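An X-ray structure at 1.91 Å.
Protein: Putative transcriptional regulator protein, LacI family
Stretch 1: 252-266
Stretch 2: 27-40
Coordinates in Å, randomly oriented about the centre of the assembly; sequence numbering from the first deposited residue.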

# COMPACT_ATOMS: atom_id res chain seq x y z
N PRO A 252 -2.47 -14.52 5.79
CA PRO A 252 -1.10 -14.94 6.08
C PRO A 252 -0.12 -14.71 4.92
O PRO A 252 0.63 -15.61 4.54
CB PRO A 252 -1.28 -16.43 6.40
CG PRO A 252 -2.34 -16.83 5.43
CD PRO A 252 -3.34 -15.68 5.53
N TYR A 253 -0.11 -13.49 4.39
CA TYR A 253 0.76 -13.14 3.28
C TYR A 253 2.23 -13.40 3.53
O TYR A 253 2.89 -14.05 2.72
CB TYR A 253 0.55 -11.68 2.88
CG TYR A 253 -0.68 -11.47 2.03
CD1 TYR A 253 -1.16 -12.50 1.21
CD2 TYR A 253 -1.34 -10.25 2.00
CE1 TYR A 253 -2.27 -12.31 0.39
CE2 TYR A 253 -2.46 -10.05 1.18
CZ TYR A 253 -2.91 -11.09 0.38
OH TYR A 253 -3.99 -10.92 -0.46
N TYR A 254 2.75 -12.89 4.63
CA TYR A 254 4.16 -13.07 4.96
C TYR A 254 4.51 -14.56 4.98
O TYR A 254 5.50 -14.98 4.37
CB TYR A 254 4.47 -12.43 6.32
CG TYR A 254 5.93 -12.54 6.72
CD1 TYR A 254 6.90 -11.78 6.07
CD2 TYR A 254 6.33 -13.43 7.70
CE1 TYR A 254 8.25 -11.91 6.41
CE2 TYR A 254 7.67 -13.57 8.05
CZ TYR A 254 8.63 -12.81 7.39
OH TYR A 254 9.96 -12.96 7.71
N ASP A 255 3.69 -15.36 5.66
CA ASP A 255 3.92 -16.80 5.74
C ASP A 255 3.75 -17.49 4.39
O ASP A 255 4.45 -18.46 4.10
CB ASP A 255 2.98 -17.45 6.77
CG ASP A 255 3.28 -17.02 8.19
OD1 ASP A 255 4.48 -16.86 8.53
OD2 ASP A 255 2.33 -16.85 8.98
N LEU A 256 2.80 -17.02 3.59
CA LEU A 256 2.59 -17.60 2.26
C LEU A 256 3.87 -17.44 1.44
O LEU A 256 4.26 -18.35 0.71
CB LEU A 256 1.44 -16.93 1.52
CG LEU A 256 0.02 -17.33 1.92
CD1 LEU A 256 -1.00 -16.44 1.22
CD2 LEU A 256 -0.21 -18.79 1.56
N GLY A 257 4.49 -16.27 1.55
CA GLY A 257 5.72 -16.01 0.83
C GLY A 257 6.86 -16.89 1.31
O GLY A 257 7.55 -17.51 0.52
N ARG A 258 7.06 -16.95 2.63
CA ARG A 258 8.13 -17.78 3.17
C ARG A 258 7.90 -19.25 2.85
O ARG A 258 8.83 -19.94 2.41
CB ARG A 258 8.22 -17.60 4.69
CG ARG A 258 8.61 -16.20 5.14
CD ARG A 258 8.82 -16.19 6.65
NE ARG A 258 9.82 -17.17 7.04
CZ ARG A 258 11.11 -17.09 6.72
NH1 ARG A 258 11.55 -16.07 6.01
NH2 ARG A 258 11.95 -18.04 7.10
N GLU A 259 6.68 -19.73 3.05
CA GLU A 259 6.38 -21.14 2.77
C GLU A 259 6.52 -21.44 1.28
O GLU A 259 7.09 -22.47 0.90
CB GLU A 259 4.96 -21.50 3.23
CG GLU A 259 4.81 -21.67 4.74
CD GLU A 259 5.67 -22.80 5.28
OE1 GLU A 259 5.60 -23.92 4.73
OE2 GLU A 259 6.41 -22.57 6.26
N GLY A 260 6.00 -20.56 0.44
CA GLY A 260 6.08 -20.75 -1.00
C GLY A 260 7.51 -20.85 -1.48
O GLY A 260 7.84 -21.71 -2.30
N ALA A 261 8.37 -19.97 -0.97
CA ALA A 261 9.78 -19.96 -1.35
C ALA A 261 10.48 -21.26 -0.95
O ALA A 261 11.20 -21.85 -1.75
CB ALA A 261 10.49 -18.75 -0.71
N LYS A 262 10.26 -21.71 0.28
CA LYS A 262 10.89 -22.95 0.74
C LYS A 262 10.42 -24.12 -0.13
O LYS A 262 11.22 -24.96 -0.55
CB LYS A 262 10.53 -23.24 2.20
CG LYS A 262 11.20 -24.51 2.72
CD LYS A 262 10.72 -24.89 4.11
CE LYS A 262 11.34 -26.22 4.53
NZ LYS A 262 10.96 -26.60 5.92
N TRP A 263 9.13 -24.14 -0.41
CA TRP A 263 8.54 -25.19 -1.23
C TRP A 263 9.20 -25.20 -2.61
O TRP A 263 9.54 -26.27 -3.13
CB TRP A 263 7.03 -24.94 -1.35
CG TRP A 263 6.22 -26.16 -1.69
CD1 TRP A 263 6.66 -27.45 -1.75
CD2 TRP A 263 4.82 -26.19 -1.97
NE1 TRP A 263 5.61 -28.29 -2.05
CE2 TRP A 263 4.47 -27.55 -2.19
CE3 TRP A 263 3.82 -25.22 -2.06
CZ2 TRP A 263 3.16 -27.95 -2.49
CZ3 TRP A 263 2.52 -25.62 -2.36
CH2 TRP A 263 2.20 -26.97 -2.57
N LEU A 264 9.38 -24.02 -3.20
CA LEU A 264 10.02 -23.93 -4.51
C LEU A 264 11.45 -24.45 -4.41
O LEU A 264 11.93 -25.16 -5.30
CB LEU A 264 10.04 -22.48 -5.02
CG LEU A 264 10.78 -22.25 -6.35
CD1 LEU A 264 10.12 -23.05 -7.47
CD2 LEU A 264 10.78 -20.76 -6.70
N ASN A 265 12.13 -24.09 -3.33
CA ASN A 265 13.51 -24.52 -3.13
C ASN A 265 13.60 -26.04 -3.15
O ASN A 265 14.48 -26.59 -3.81
CB ASN A 265 14.05 -23.96 -1.81
CG ASN A 265 15.57 -24.06 -1.70
OD1 ASN A 265 16.30 -23.51 -2.53
ND2 ASN A 265 16.05 -24.75 -0.68
N ASP A 266 12.70 -26.71 -2.44
CA ASP A 266 12.71 -28.17 -2.39
C ASP A 266 12.38 -28.78 -3.75
O ASP A 266 12.96 -29.79 -4.14
CB ASP A 266 11.71 -28.70 -1.35
CG ASP A 266 12.05 -28.26 0.06
OD1 ASP A 266 13.25 -28.08 0.37
OD2 ASP A 266 11.12 -28.09 0.88
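Stretch 2 (27-40) PYSVDIVRGIQDWA

Stretch 2 begins as a loop and continues as a helix through Ala-40. It lies across helix 253-266 of stretch 1. The two helices run in broadly the same direction, crossing at -43°, and their axes approach to 6.4 Å.

Such close packing rests on two glycines. Gly-35 CA lies 4.4 Å from Gly-257 CA, so backbone meets backbone. A CB on either glycine would point toward the other helix and clash, on Gly-257 with Ile-32 O and on Gly-35 with Tyr-254 O. Four CA-H...O contacts line this crossing. Among them, Gly-35 CA is 3.5 Å from Tyr-254 O, and Gly-257 CA is 3.5 Å from Ile-32 O.

Large side chains fill the hollows beyond the glycines. Trp-39 is a knob among Arg-258, Ala-261, Lys-262 and Asn-265. Its CE3 lies 3.5 Å from Ala-261 CB, and its CH2 lies 3.5 Å from Asn-265 CB. In return, Tyr-254 sits among Asp-31, Arg-34, Gly-35 and Asp-38. Tyr-254 OH donates a hydrogen bond to Asp-38 OD2 (2.7 Å), while the Arg-34 guanidinium covers one ring face in an off-centre cation-pi contact. A water joins Tyr-254 N to Asp-31 OD2. Near the helix starts, Tyr-253 CD1 packs 3.5 Å from Ile-32 CG1, and Ser-29 CB lies over one face of the Tyr-253 ring.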

# COMPACT_ATOMS: atom_id res chain seq x y z
N PRO A 27 -0.74 -2.55 -3.94
CA PRO A 27 0.35 -2.66 -2.95
C PRO A 27 -0.09 -3.23 -1.60
O PRO A 27 0.53 -2.93 -0.57
CB PRO A 27 0.85 -1.22 -2.82
CG PRO A 27 0.05 -0.42 -3.84
CD PRO A 27 -1.23 -1.17 -3.98
N TYR A 28 -1.14 -4.03 -1.59
CA TYR A 28 -1.64 -4.60 -0.34
C TYR A 28 -1.25 -6.07 -0.23
O TYR A 28 -1.80 -6.81 0.58
CB TYR A 28 -3.16 -4.50 -0.27
CG TYR A 28 -3.74 -3.28 -0.96
CD1 TYR A 28 -3.28 -2.00 -0.66
CD2 TYR A 28 -4.76 -3.41 -1.90
CE1 TYR A 28 -3.82 -0.88 -1.28
CE2 TYR A 28 -5.30 -2.30 -2.53
CZ TYR A 28 -4.83 -1.03 -2.21
OH TYR A 28 -5.38 0.07 -2.83
N SER A 29 -0.30 -6.49 -1.06
CA SER A 29 0.11 -7.88 -1.05
C SER A 29 1.62 -8.02 -1.07
O SER A 29 2.16 -9.12 -1.22
CB SER A 29 -0.50 -8.59 -2.24
OG SER A 29 -1.88 -8.29 -2.32
N VAL A 30 2.29 -6.88 -0.91
CA VAL A 30 3.74 -6.84 -0.90
C VAL A 30 4.30 -7.72 0.21
O VAL A 30 5.46 -8.13 0.14
CB VAL A 30 4.26 -5.40 -0.69
CG1 VAL A 30 3.76 -4.50 -1.81
CG2 VAL A 30 3.81 -4.87 0.66
N ASP A 31 3.49 -7.99 1.23
CA ASP A 31 3.94 -8.84 2.32
C ASP A 31 4.35 -10.22 1.83
O ASP A 31 5.18 -10.89 2.45
CB ASP A 31 2.86 -8.96 3.39
CG ASP A 31 3.25 -8.29 4.69
OD1 ASP A 31 3.77 -7.15 4.64
OD2 ASP A 31 3.03 -8.89 5.76
N ILE A 32 3.77 -10.67 0.72
CA ILE A 32 4.16 -11.97 0.19
C ILE A 32 5.61 -11.82 -0.25
O ILE A 32 6.46 -12.67 0.03
CB ILE A 32 3.32 -12.39 -1.03
CG1 ILE A 32 1.88 -12.64 -0.60
CG2 ILE A 32 3.90 -13.68 -1.65
CD1 ILE A 32 0.93 -12.89 -1.77
N VAL A 33 5.88 -10.72 -0.94
CA VAL A 33 7.23 -10.45 -1.42
C VAL A 33 8.16 -10.34 -0.23
O VAL A 33 9.28 -10.86 -0.25
CB VAL A 33 7.27 -9.17 -2.26
CG1 VAL A 33 8.65 -8.97 -2.86
CG2 VAL A 33 6.22 -9.25 -3.36
N ARG A 34 7.69 -9.67 0.82
CA ARG A 34 8.47 -9.51 2.04
C ARG A 34 8.84 -10.89 2.60
O ARG A 34 9.96 -11.11 3.04
CB ARG A 34 7.65 -8.73 3.08
CG ARG A 34 8.32 -8.60 4.44
CD ARG A 34 7.31 -8.14 5.49
NE ARG A 34 7.79 -8.45 6.84
CZ ARG A 34 7.00 -8.66 7.88
NH1 ARG A 34 5.67 -8.59 7.75
NH2 ARG A 34 7.53 -8.94 9.07
N GLY A 35 7.87 -11.80 2.58
CA GLY A 35 8.12 -13.14 3.08
C GLY A 35 9.09 -13.89 2.19
O GLY A 35 9.99 -14.57 2.68
N ILE A 36 8.92 -13.76 0.88
CA ILE A 36 9.83 -14.41 -0.06
C ILE A 36 11.24 -13.86 0.15
O ILE A 36 12.20 -14.62 0.31
CB ILE A 36 9.44 -14.13 -1.54
CG1 ILE A 36 8.05 -14.68 -1.85
CG2 ILE A 36 10.48 -14.73 -2.47
CD1 ILE A 36 7.95 -16.17 -1.76
N GLN A 37 11.37 -12.53 0.13
CA GLN A 37 12.67 -11.89 0.27
C GLN A 37 13.36 -12.28 1.58
O GLN A 37 14.55 -12.61 1.57
CB GLN A 37 12.51 -10.36 0.18
CG GLN A 37 13.82 -9.60 0.04
CD GLN A 37 14.45 -9.74 -1.34
OE1 GLN A 37 13.89 -9.29 -2.34
NE2 GLN A 37 15.62 -10.38 -1.39
N ASP A 38 12.62 -12.25 2.69
CA ASP A 38 13.20 -12.63 3.98
C ASP A 38 13.76 -14.05 3.93
O ASP A 38 14.87 -14.31 4.39
CB ASP A 38 12.16 -12.52 5.09
CG ASP A 38 12.01 -11.10 5.61
OD1 ASP A 38 12.61 -10.19 4.99
OD2 ASP A 38 11.30 -10.90 6.61
N TRP A 39 12.98 -14.97 3.36
CA TRP A 39 13.44 -16.35 3.25
C TRP A 39 14.69 -16.40 2.35
O TRP A 39 15.67 -17.08 2.67
CB TRP A 39 12.35 -17.23 2.63
CG TRP A 39 12.78 -18.66 2.51
CD1 TRP A 39 12.67 -19.63 3.46
CD2 TRP A 39 13.48 -19.25 1.41
NE1 TRP A 39 13.27 -20.79 3.02
CE2 TRP A 39 13.78 -20.58 1.77
CE3 TRP A 39 13.90 -18.77 0.16
CZ2 TRP A 39 14.48 -21.45 0.93
CZ3 TRP A 39 14.60 -19.64 -0.68
CH2 TRP A 39 14.88 -20.96 -0.29
N ALA A 40 14.65 -15.68 1.24
CA ALA A 40 15.77 -15.65 0.30
C ALA A 40 17.07 -15.17 0.95
O ALA A 40 18.14 -15.74 0.71
CB ALA A 40 15.42 -14.76 -0.89
O HOH W 1 1.34 -11.12 6.47